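Local atomic coordinates of fibrillarin-like rRNA/tRNA 2'-O-methyltransferase (Archaeoglobus fulgidus, PDB entry 1NT2), a protein that transfers methyl groups from S-adenosylmethionine to specific ribose 2'-hydroxyls of rRNA and tRNA, at sites chosen by a guide RNA in box C/D particles. Residues L64-A76 / P93-I107. Numbering follows the deposited sequence.
With SAM (S-adenosylmethionine), chain C.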
ATOM      1  N   LEU A  64      39.784 -16.706  10.223  1.00 26.37           N
ATOM      2  CA  LEU A  64      38.536 -15.984  10.024  1.00 25.32           C
ATOM      3  C   LEU A  64      37.875 -16.368   8.689  1.00 25.14           C
ATOM      4  O   LEU A  64      38.168 -15.778   7.642  1.00 23.26           O
ATOM      5  CB  LEU A  64      38.795 -14.486  10.061  1.00 25.18           C
ATOM      6  CG  LEU A  64      39.362 -13.958  11.371  1.00 24.88           C
ATOM      7  CD1 LEU A  64      39.670 -12.474  11.203  1.00 27.19           C
ATOM      8  CD2 LEU A  64      38.371 -14.173  12.492  1.00 24.02           C
ATOM      9  N   GLY A  65      36.985 -17.362   8.747  1.00 24.91           N
ATOM     10  CA  GLY A  65      36.283 -17.843   7.567  1.00 25.66           C
ATOM     11  C   GLY A  65      36.427 -19.349   7.373  1.00 26.20           C
ATOM     12  O   GLY A  65      36.477 -19.841   6.240  1.00 27.44           O
ATOM     13  N   ALA A  66      36.494 -20.084   8.478  1.00 25.41           N
ATOM     14  CA  ALA A  66      36.647 -21.532   8.436  1.00 26.32           C
ATOM     15  C   ALA A  66      35.876 -22.160   7.306  1.00 27.25           C
ATOM     16  O   ALA A  66      36.386 -23.058   6.637  1.00 29.27           O
ATOM     17  CB  ALA A  66      36.200 -22.151   9.741  1.00 27.16           C
ATOM     18  N   ALA A  67      34.651 -21.693   7.097  1.00 27.23           N
ATOM     19  CA  ALA A  67      33.814 -22.230   6.035  1.00 29.06           C
ATOM     20  C   ALA A  67      33.479 -23.668   6.391  1.00 30.41           C
ATOM     21  O   ALA A  67      33.287 -23.976   7.562  1.00 30.98           O
ATOM     22  CB  ALA A  67      34.550 -22.177   4.715  1.00 28.24           C
ATOM     23  N   SER A  68      33.414 -24.546   5.388  1.00 32.08           N
ATOM     24  CA  SER A  68      33.113 -25.960   5.629  1.00 32.97           C
ATOM     25  C   SER A  68      34.286 -26.576   6.386  1.00 33.23           C
ATOM     26  O   SER A  68      34.130 -27.557   7.110  1.00 31.92           O
ATOM     27  CB  SER A  68      32.924 -26.710   4.308  1.00 32.89           C
ATOM     28  OG  SER A  68      34.174 -26.900   3.660  1.00 33.73           O
ATOM     29  N   GLY A  69      35.461 -25.981   6.199  1.00 34.70           N
ATOM     30  CA  GLY A  69      36.660 -26.456   6.861  1.00 36.00           C
ATOM     31  C   GLY A  69      37.612 -27.221   5.955  1.00 36.83           C
ATOM     32  O   GLY A  69      38.197 -28.223   6.375  1.00 36.11           O
ATOM     33  N   THR A  70      37.779 -26.774   4.715  1.00 36.94           N
ATOM     34  CA  THR A  70      38.694 -27.485   3.840  1.00 37.73           C
ATOM     35  C   THR A  70      40.088 -26.874   3.961  1.00 36.94           C
ATOM     36  O   THR A  70      41.040 -27.576   4.290  1.00 37.00           O
ATOM     37  CB  THR A  70      38.224 -27.491   2.355  1.00 38.57           C
ATOM     38  OG1 THR A  70      38.599 -26.269   1.718  1.00 40.48           O
ATOM     39  CG2 THR A  70      36.708 -27.668   2.275  1.00 38.63           C
ATOM     40  N   THR A  71      40.225 -25.577   3.715  1.00 36.58           N
ATOM     41  CA  THR A  71      41.545 -24.958   3.847  1.00 36.51           C
ATOM     42  C   THR A  71      42.001 -25.150   5.307  1.00 37.10           C
ATOM     43  O   THR A  71      43.183 -25.321   5.583  1.00 37.61           O
ATOM     44  CB  THR A  71      41.517 -23.429   3.514  1.00 36.09           C
ATOM     45  OG1 THR A  71      41.084 -23.216   2.162  1.00 34.76           O
ATOM     46  CG2 THR A  71      42.894 -22.832   3.681  1.00 34.83           C
ATOM     47  N   VAL A  72      41.049 -25.134   6.237  1.00 37.23           N
ATOM     48  CA  VAL A  72      41.350 -25.309   7.659  1.00 36.09           C
ATOM     49  C   VAL A  72      41.946 -26.683   7.955  1.00 35.97           C
ATOM     50  O   VAL A  72      43.044 -26.777   8.500  1.00 36.29           O
ATOM     51  CB  VAL A  72      40.076 -25.133   8.539  1.00 35.33           C
ATOM     52  CG1 VAL A  72      40.330 -25.653   9.940  1.00 31.51           C
ATOM     53  CG2 VAL A  72      39.671 -23.672   8.590  1.00 33.72           C
ATOM     54  N   SER A  73      41.220 -27.739   7.596  1.00 35.51           N
ATOM     55  CA  SER A  73      41.672 -29.105   7.845  1.00 35.18           C
ATOM     56  C   SER A  73      43.152 -29.305   7.547  1.00 34.17           C
ATOM     57  O   SER A  73      43.793 -30.118   8.185  1.00 32.54           O
ATOM     58  CB  SER A  73      40.842 -30.114   7.035  1.00 36.41           C
ATOM     59  OG  SER A  73      41.191 -30.120   5.657  1.00 38.75           O
ATOM     60  N   HIS A  74      43.695 -28.565   6.585  1.00 34.47           N
ATOM     61  CA  HIS A  74      45.113 -28.691   6.257  1.00 34.71           C
ATOM     62  C   HIS A  74      45.969 -27.890   7.210  1.00 34.35           C
ATOM     63  O   HIS A  74      46.979 -28.372   7.718  1.00 35.09           O
ATOM     64  CB  HIS A  74      45.391 -28.236   4.829  1.00 36.62           C
ATOM     65  CG  HIS A  74      45.000 -29.245   3.800  1.00 40.53           C
ATOM     66  ND1 HIS A  74      43.687 -29.512   3.481  1.00 41.75           N
ATOM     67  CD2 HIS A  74      45.748 -30.104   3.068  1.00 41.79           C
ATOM     68  CE1 HIS A  74      43.642 -30.491   2.597  1.00 42.21           C
ATOM     69  NE2 HIS A  74      44.879 -30.869   2.329  1.00 42.60           N
ATOM     70  N   LEU A  75      45.569 -26.657   7.461  1.00 33.32           N
ATOM     71  CA  LEU A  75      46.336 -25.837   8.367  1.00 32.00           C
ATOM     72  C   LEU A  75      46.534 -26.619   9.661  1.00 32.35           C
ATOM     73  O   LEU A  75      47.582 -26.531  10.294  1.00 32.45           O
ATOM     74  CB  LEU A  75      45.600 -24.528   8.620  1.00 29.63           C
ATOM     75  CG  LEU A  75      46.502 -23.350   8.968  1.00 27.78           C
ATOM     76  CD1 LEU A  75      47.783 -23.418   8.171  1.00 26.20           C
ATOM     77  CD2 LEU A  75      45.759 -22.062   8.683  1.00 28.13           C
ATOM     78  N   ALA A  76      45.530 -27.412  10.023  1.00 32.31           N
ATOM     79  CA  ALA A  76      45.586 -28.214  11.232  1.00 33.19           C
ATOM     80  C   ALA A  76      46.694 -29.258  11.156  1.00 35.21           C
ATOM     81  O   ALA A  76      47.212 -29.697  12.186  1.00 35.96           O
ATOM     82  CB  ALA A  76      44.249 -28.884  11.465  1.00 32.44           C
ATOM     83  N   PRO A  93      27.515 -24.251   6.270  1.00 36.21           N
ATOM     84  CA  PRO A  93      28.878 -24.769   6.151  1.00 35.46           C
ATOM     85  C   PRO A  93      29.401 -25.280   7.480  1.00 35.64           C
ATOM     86  O   PRO A  93      30.130 -26.271   7.551  1.00 35.73           O
ATOM     87  CB  PRO A  93      29.648 -23.551   5.685  1.00 35.64           C
ATOM     88  CG  PRO A  93      28.991 -22.461   6.464  1.00 35.26           C
ATOM     89  CD  PRO A  93      27.525 -22.777   6.293  1.00 35.25           C
ATOM     90  N   PHE A  94      29.018 -24.574   8.533  1.00 35.60           N
ATOM     91  CA  PHE A  94      29.446 -24.902   9.875  1.00 34.66           C
ATOM     92  C   PHE A  94      29.050 -26.319  10.231  1.00 33.89           C
ATOM     93  O   PHE A  94      29.777 -27.007  10.932  1.00 35.83           O
ATOM     94  CB  PHE A  94      28.825 -23.926  10.875  1.00 36.55           C
ATOM     95  CG  PHE A  94      29.601 -23.800  12.144  1.00 37.80           C
ATOM     96  CD1 PHE A  94      30.719 -22.974  12.208  1.00 37.68           C
ATOM     97  CD2 PHE A  94      29.265 -24.567  13.256  1.00 38.68           C
ATOM     98  CE1 PHE A  94      31.496 -22.917  13.359  1.00 38.46           C
ATOM     99  CE2 PHE A  94      30.035 -24.520  14.411  1.00 39.13           C
ATOM    100  CZ  PHE A  94      31.155 -23.695  14.463  1.00 39.19           C
ATOM    101  N   GLU A  95      27.898 -26.761   9.749  1.00 32.30           N
ATOM    102  CA  GLU A  95      27.445 -28.101  10.055  1.00 31.44           C
ATOM    103  C   GLU A  95      28.509 -29.093   9.625  1.00 29.41           C
ATOM    104  O   GLU A  95      28.765 -30.073  10.314  1.00 28.57           O
ATOM    105  CB  GLU A  95      26.125 -28.382   9.342  1.00 35.13           C
ATOM    106  CG  GLU A  95      25.565 -29.773   9.601  1.00 41.97           C
ATOM    107  CD  GLU A  95      24.240 -30.027   8.883  1.00 46.67           C
ATOM    108  OE1 GLU A  95      24.121 -29.663   7.689  1.00 49.04           O
ATOM    109  OE2 GLU A  95      23.320 -30.601   9.513  1.00 49.40           O
ATOM    110  N   LYS A  96      29.137 -28.820   8.486  1.00 28.33           N
ATOM    111  CA  LYS A  96      30.186 -29.680   7.946  1.00 27.61           C
ATOM    112  C   LYS A  96      31.495 -29.487   8.695  1.00 26.32           C
ATOM    113  O   LYS A  96      32.325 -30.390   8.741  1.00 25.85           O
ATOM    114  CB  LYS A  96      30.410 -29.374   6.458  1.00 29.29           C
ATOM    115  CG  LYS A  96      31.508 -30.204   5.773  1.00 30.99           C
ATOM    116  CD  LYS A  96      31.182 -31.692   5.819  1.00 33.68           C
ATOM    117  CE  LYS A  96      31.918 -32.510   4.755  1.00 34.12           C
ATOM    118  NZ  LYS A  96      31.322 -33.893   4.641  1.00 34.45           N
ATOM    119  N   LEU A  97      31.674 -28.302   9.275  1.00 25.31           N
ATOM    120  CA  LEU A  97      32.893 -27.978  10.018  1.00 24.42           C
ATOM    121  C   LEU A  97      33.053 -28.850  11.257  1.00 24.47           C
ATOM    122  O   LEU A  97      34.115 -29.433  11.480  1.00 25.81           O
ATOM    123  CB  LEU A  97      32.898 -26.498  10.442  1.00 21.07           C
ATOM    124  CG  LEU A  97      34.214 -25.925  10.997  1.00 18.51           C
ATOM    125  CD1 LEU A  97      35.184 -25.603   9.869  1.00 17.01           C
ATOM    126  CD2 LEU A  97      33.934 -24.671  11.786  1.00 17.70           C
ATOM    127  N   LEU A  98      31.999 -28.936  12.060  1.00 24.62           N
ATOM    128  CA  LEU A  98      32.028 -29.728  13.289  1.00 26.05           C
ATOM    129  C   LEU A  98      32.565 -31.137  13.080  1.00 25.86           C
ATOM    130  O   LEU A  98      33.147 -31.727  13.988  1.00 25.42           O
ATOM    131  CB  LEU A  98      30.626 -29.800  13.923  1.00 26.87           C
ATOM    132  CG  LEU A  98      30.088 -28.567  14.664  1.00 26.03           C
ATOM    133  CD1 LEU A  98      28.728 -28.894  15.246  1.00 26.74           C
ATOM    134  CD2 LEU A  98      31.036 -28.161  15.775  1.00 24.78           C
ATOM    135  N   GLU A  99      32.363 -31.672  11.885  1.00 25.91           N
ATOM    136  CA  GLU A  99      32.838 -33.001  11.570  1.00 28.18           C
ATOM    137  C   GLU A  99      34.355 -33.040  11.571  1.00 30.22           C
ATOM    138  O   GLU A  99      34.955 -34.079  11.862  1.00 32.75           O
ATOM    139  CB  GLU A  99      32.320 -33.432  10.216  1.00 29.52           C
ATOM    140  CG  GLU A  99      30.864 -33.771  10.225  1.00 32.77           C
ATOM    141  CD  GLU A  99      30.395 -34.200   8.867  1.00 35.15           C
ATOM    142  OE1 GLU A  99      31.179 -34.874   8.157  1.00 36.37           O
ATOM    143  OE2 GLU A  99      29.244 -33.872   8.516  1.00 36.42           O
ATOM    144  N   LEU A 100      34.978 -31.915  11.231  1.00 29.69           N
ATOM    145  CA  LEU A 100      36.428 -31.840  11.238  1.00 28.54           C
ATOM    146  C   LEU A 100      36.887 -31.710  12.692  1.00 30.31           C
ATOM    147  O   LEU A 100      37.643 -32.546  13.192  1.00 31.17           O
ATOM    148  CB  LEU A 100      36.909 -30.635  10.441  1.00 27.15           C
ATOM    149  CG  LEU A 100      38.432 -30.509  10.366  1.00 26.02           C
ATOM    150  CD1 LEU A 100      39.006 -31.772   9.782  1.00 26.07           C
ATOM    151  CD2 LEU A 100      38.827 -29.308   9.519  1.00 26.76           C
ATOM    152  N   VAL A 101      36.415 -30.669  13.377  1.00 31.27           N
ATOM    153  CA  VAL A 101      36.797 -30.461  14.772  1.00 32.65           C
ATOM    154  C   VAL A 101      36.511 -31.697  15.610  1.00 31.99           C
ATOM    155  O   VAL A 101      37.073 -31.866  16.686  1.00 31.39           O
ATOM    156  CB  VAL A 101      36.055 -29.258  15.415  1.00 34.03           C
ATOM    157  CG1 VAL A 101      36.345 -27.993  14.631  1.00 33.36           C
ATOM    158  CG2 VAL A 101      34.557 -29.533  15.487  1.00 33.15           C
ATOM    159  N   ARG A 102      35.624 -32.551  15.123  1.00 32.21           N
ATOM    160  CA  ARG A 102      35.295 -33.771  15.841  1.00 33.94           C
ATOM    161  C   ARG A 102      36.424 -34.767  15.599  1.00 34.78           C
ATOM    162  O   ARG A 102      36.971 -35.356  16.538  1.00 34.68           O
ATOM    163  CB  ARG A 102      33.973 -34.351  15.336  1.00 33.88           C
ATOM    164  CG  ARG A 102      32.891 -34.462  16.396  1.00 33.78           C
ATOM    165  CD  ARG A 102      31.674 -35.227  15.860  1.00 36.58           C
ATOM    166  NE  ARG A 102      30.877 -34.480  14.878  1.00 35.52           N
ATOM    167  CZ  ARG A 102      30.116 -33.426  15.173  1.00 33.98           C
ATOM    168  NH1 ARG A 102      30.047 -32.990  16.425  1.00 31.47           N
ATOM    169  NH2 ARG A 102      29.422 -32.811  14.217  1.00 31.83           N
ATOM    170  N   GLU A 103      36.779 -34.940  14.329  1.00 35.40           N
ATOM    171  CA  GLU A 103      37.842 -35.863  13.958  1.00 36.96           C
ATOM    172  C   GLU A 103      39.179 -35.416  14.528  1.00 37.64           C
ATOM    173  O   GLU A 103      39.897 -36.200  15.148  1.00 38.31           O
ATOM    174  CB  GLU A 103      37.960 -35.967  12.440  1.00 36.71           C
ATOM    175  CG  GLU A 103      39.133 -36.813  12.004  1.00 37.06           C
ATOM    176  CD  GLU A 103      39.825 -36.279  10.760  1.00 37.94           C
ATOM    177  OE1 GLU A 103      40.108 -35.056  10.706  1.00 34.71           O
ATOM    178  OE2 GLU A 103      40.101 -37.094   9.850  1.00 38.88           O
ATOM    179  N   ARG A 104      39.506 -34.150  14.315  1.00 38.32           N
ATOM    180  CA  ARG A 104      40.765 -33.619  14.799  1.00 39.99           C
ATOM    181  C   ARG A 104      40.633 -33.006  16.170  1.00 40.13           C
ATOM    182  O   ARG A 104      39.552 -32.605  16.571  1.00 42.00           O
ATOM    183  CB  ARG A 104      41.296 -32.595  13.817  1.00 40.86           C
ATOM    184  CG  ARG A 104      41.394 -33.163  12.441  1.00 41.11           C
ATOM    185  CD  ARG A 104      42.654 -32.743  11.788  1.00 42.01           C
ATOM    186  NE  ARG A 104      42.597 -33.094  10.386  1.00 45.80           N
ATOM    187  CZ  ARG A 104      43.374 -32.548   9.466  1.00 49.26           C
ATOM    188  NH1 ARG A 104      44.261 -31.632   9.829  1.00 50.94           N
ATOM    189  NH2 ARG A 104      43.250 -32.898   8.189  1.00 51.38           N
ATOM    190  N   ASN A 105      41.750 -32.912  16.877  1.00 40.35           N
ATOM    191  CA  ASN A 105      41.748 -32.371  18.234  1.00 40.58           C
ATOM    192  C   ASN A 105      42.536 -31.077  18.444  1.00 39.01           C
ATOM    193  O   ASN A 105      42.984 -30.811  19.554  1.00 36.99           O
ATOM    194  CB  ASN A 105      42.291 -33.434  19.200  1.00 42.70           C
ATOM    195  CG  ASN A 105      43.760 -33.799  18.921  1.00 44.07           C
ATOM    196  OD1 ASN A 105      44.356 -34.601  19.649  1.00 43.13           O
ATOM    197  ND2 ASN A 105      44.342 -33.214  17.866  1.00 43.16           N
ATOM    198  N   ASN A 106      42.709 -30.270  17.404  1.00 38.36           N
ATOM    199  CA  ASN A 106      43.475 -29.033  17.553  1.00 38.07           C
ATOM    200  C   ASN A 106      42.786 -27.823  16.963  1.00 37.65           C
ATOM    201  O   ASN A 106      43.413 -26.775  16.777  1.00 37.18           O
ATOM    202  CB  ASN A 106      44.859 -29.186  16.923  1.00 39.87           C
ATOM    203  CG  ASN A 106      44.803 -29.686  15.489  1.00 42.21           C
ATOM    204  OD1 ASN A 106      44.273 -30.773  15.201  1.00 44.22           O
ATOM    205  ND2 ASN A 106      45.363 -28.901  14.579  1.00 42.52           N
ATOM    206  N   ILE A 107      41.497 -27.978  16.666  1.00 37.03           N
ATOM    207  CA  ILE A 107      40.689 -26.897  16.105  1.00 34.12           C
ATOM    208  C   ILE A 107      39.543 -26.560  17.056  1.00 31.76           C
ATOM    209  O   ILE A 107      38.800 -27.446  17.502  1.00 29.00           O
ATOM    210  CB  ILE A 107      40.105 -27.276  14.710  1.00 34.75           C
ATOM    211  CG1 ILE A 107      41.241 -27.671  13.754  1.00 32.15           C
ATOM    212  CG2 ILE A 107      39.327 -26.082  14.126  1.00 33.81           C
ATOM    213  CD1 ILE A 107      40.770 -28.334  12.493  1.00 29.15           C
TER
HETATM  214  N   SAM C 301      38.324 -21.469   1.896  1.00 61.26           N
HETATM  215  CA  SAM C 301      36.894 -21.768   2.159  1.00 61.99           C
HETATM  216  C   SAM C 301      36.570 -23.213   1.803  1.00 61.24           C
HETATM  217  O   SAM C 301      37.477 -23.917   1.366  1.00 61.62           O
HETATM  218  OXT SAM C 301      35.361 -23.587   1.993  1.00 60.41           O
HETATM  219  CB  SAM C 301      35.996 -20.775   1.367  1.00 63.32           C
HETATM  220  CG  SAM C 301      35.635 -19.594   2.260  1.00 64.21           C
HETATM  221  SD  SAM C 301      34.540 -18.243   1.633  1.00 63.28           S
HETATM  222  CE  SAM C 301      35.437 -17.325   0.371  1.00 62.00           C
HETATM  223  C5' SAM C 301      34.360 -17.103   2.945  1.00 55.31           C
HETATM  224  C4' SAM C 301      33.662 -17.613   4.184  1.00 50.31           C
HETATM  225  O4' SAM C 301      33.649 -16.523   5.109  1.00 49.76           O
HETATM  226  C3' SAM C 301      32.190 -17.969   3.982  1.00 47.76           C
HETATM  227  O3' SAM C 301      32.147 -19.403   4.212  1.00 45.34           O
HETATM  228  C2' SAM C 301      31.407 -17.279   5.090  1.00 46.86           C
HETATM  229  O2' SAM C 301      30.412 -17.957   5.833  1.00 42.85           O
HETATM  230  C1' SAM C 301      32.517 -16.611   5.926  1.00 47.47           C
HETATM  231  N9  SAM C 301      32.192 -15.272   6.386  1.00 45.26           N
HETATM  232  C8  SAM C 301      31.937 -14.139   5.657  1.00 43.57           C
HETATM  233  N7  SAM C 301      31.692 -13.089   6.382  1.00 43.36           N
HETATM  234  C5  SAM C 301      31.789 -13.553   7.683  1.00 42.37           C
HETATM  235  C6  SAM C 301      31.642 -12.917   8.952  1.00 40.94           C
HETATM  236  N6  SAM C 301      31.350 -11.608   9.069  1.00 38.52           N
HETATM  237  N1  SAM C 301      31.802 -13.669  10.103  1.00 41.76           N
HETATM  238  C2  SAM C 301      32.098 -14.994   9.972  1.00 42.58           C
HETATM  239  N3  SAM C 301      32.265 -15.695   8.825  1.00 43.18           N
HETATM  240  C4  SAM C 301      32.094 -14.906   7.704  1.00 43.68           C
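Leu-97 drives its CD1 methyl into the place a side chain would take on Gly-69, coming within 3.5 Å of the glycine CA. Gly-69 closes a type II' turn begun by Ala-66, in the glycine-rich loop that follows strand 60-64, the first of the Rossmann-like methyltransferase sheet, and leads into helix 70-78. Leu-97 also lays CD1 against Ala-66 CB, 3.6 Å away, its chi1 of -169° holding CG opposite the backbone N. Ser-68 CA points its hydrogen almost straight at Pro-93 O, in the first turn of helix 91-103, 3.6 Å away. The cofactor lies beyond the loop: Thr-70 OG1 is 2.6 Å from the carboxylate O of SAM, while the SAM amine makes a weak bond to Thr-71 OG1. Phe-94, Leu-98 and Val-101, in turn, pack against the Nop5 chain.

Farther along, the two helices meet where both Leu-100 methyls reach the Ser-73 CB. Ile-107, opening strand 107-110, reaches back to helix 70-78, its CD1 touching Val-72 CG1 and Ala-76 CB, each at 3.7 Å. Arg-104 pairs with Asp-77 through NH1, and its NE meets Glu-103 OE1 within the guanidinium plane. Asn-106 ND2 lies beside the Ala-76 methyl and gives a weak bond to Ala-76 O. Replacing Asn-106 by an alanine would probably cost that oxygen its side-chain donor and open a gap beside the methyl. The bond from Asn-106 ND2 to Ala-76 O is 3.1 Å long and bent to 130° at the hydrogen.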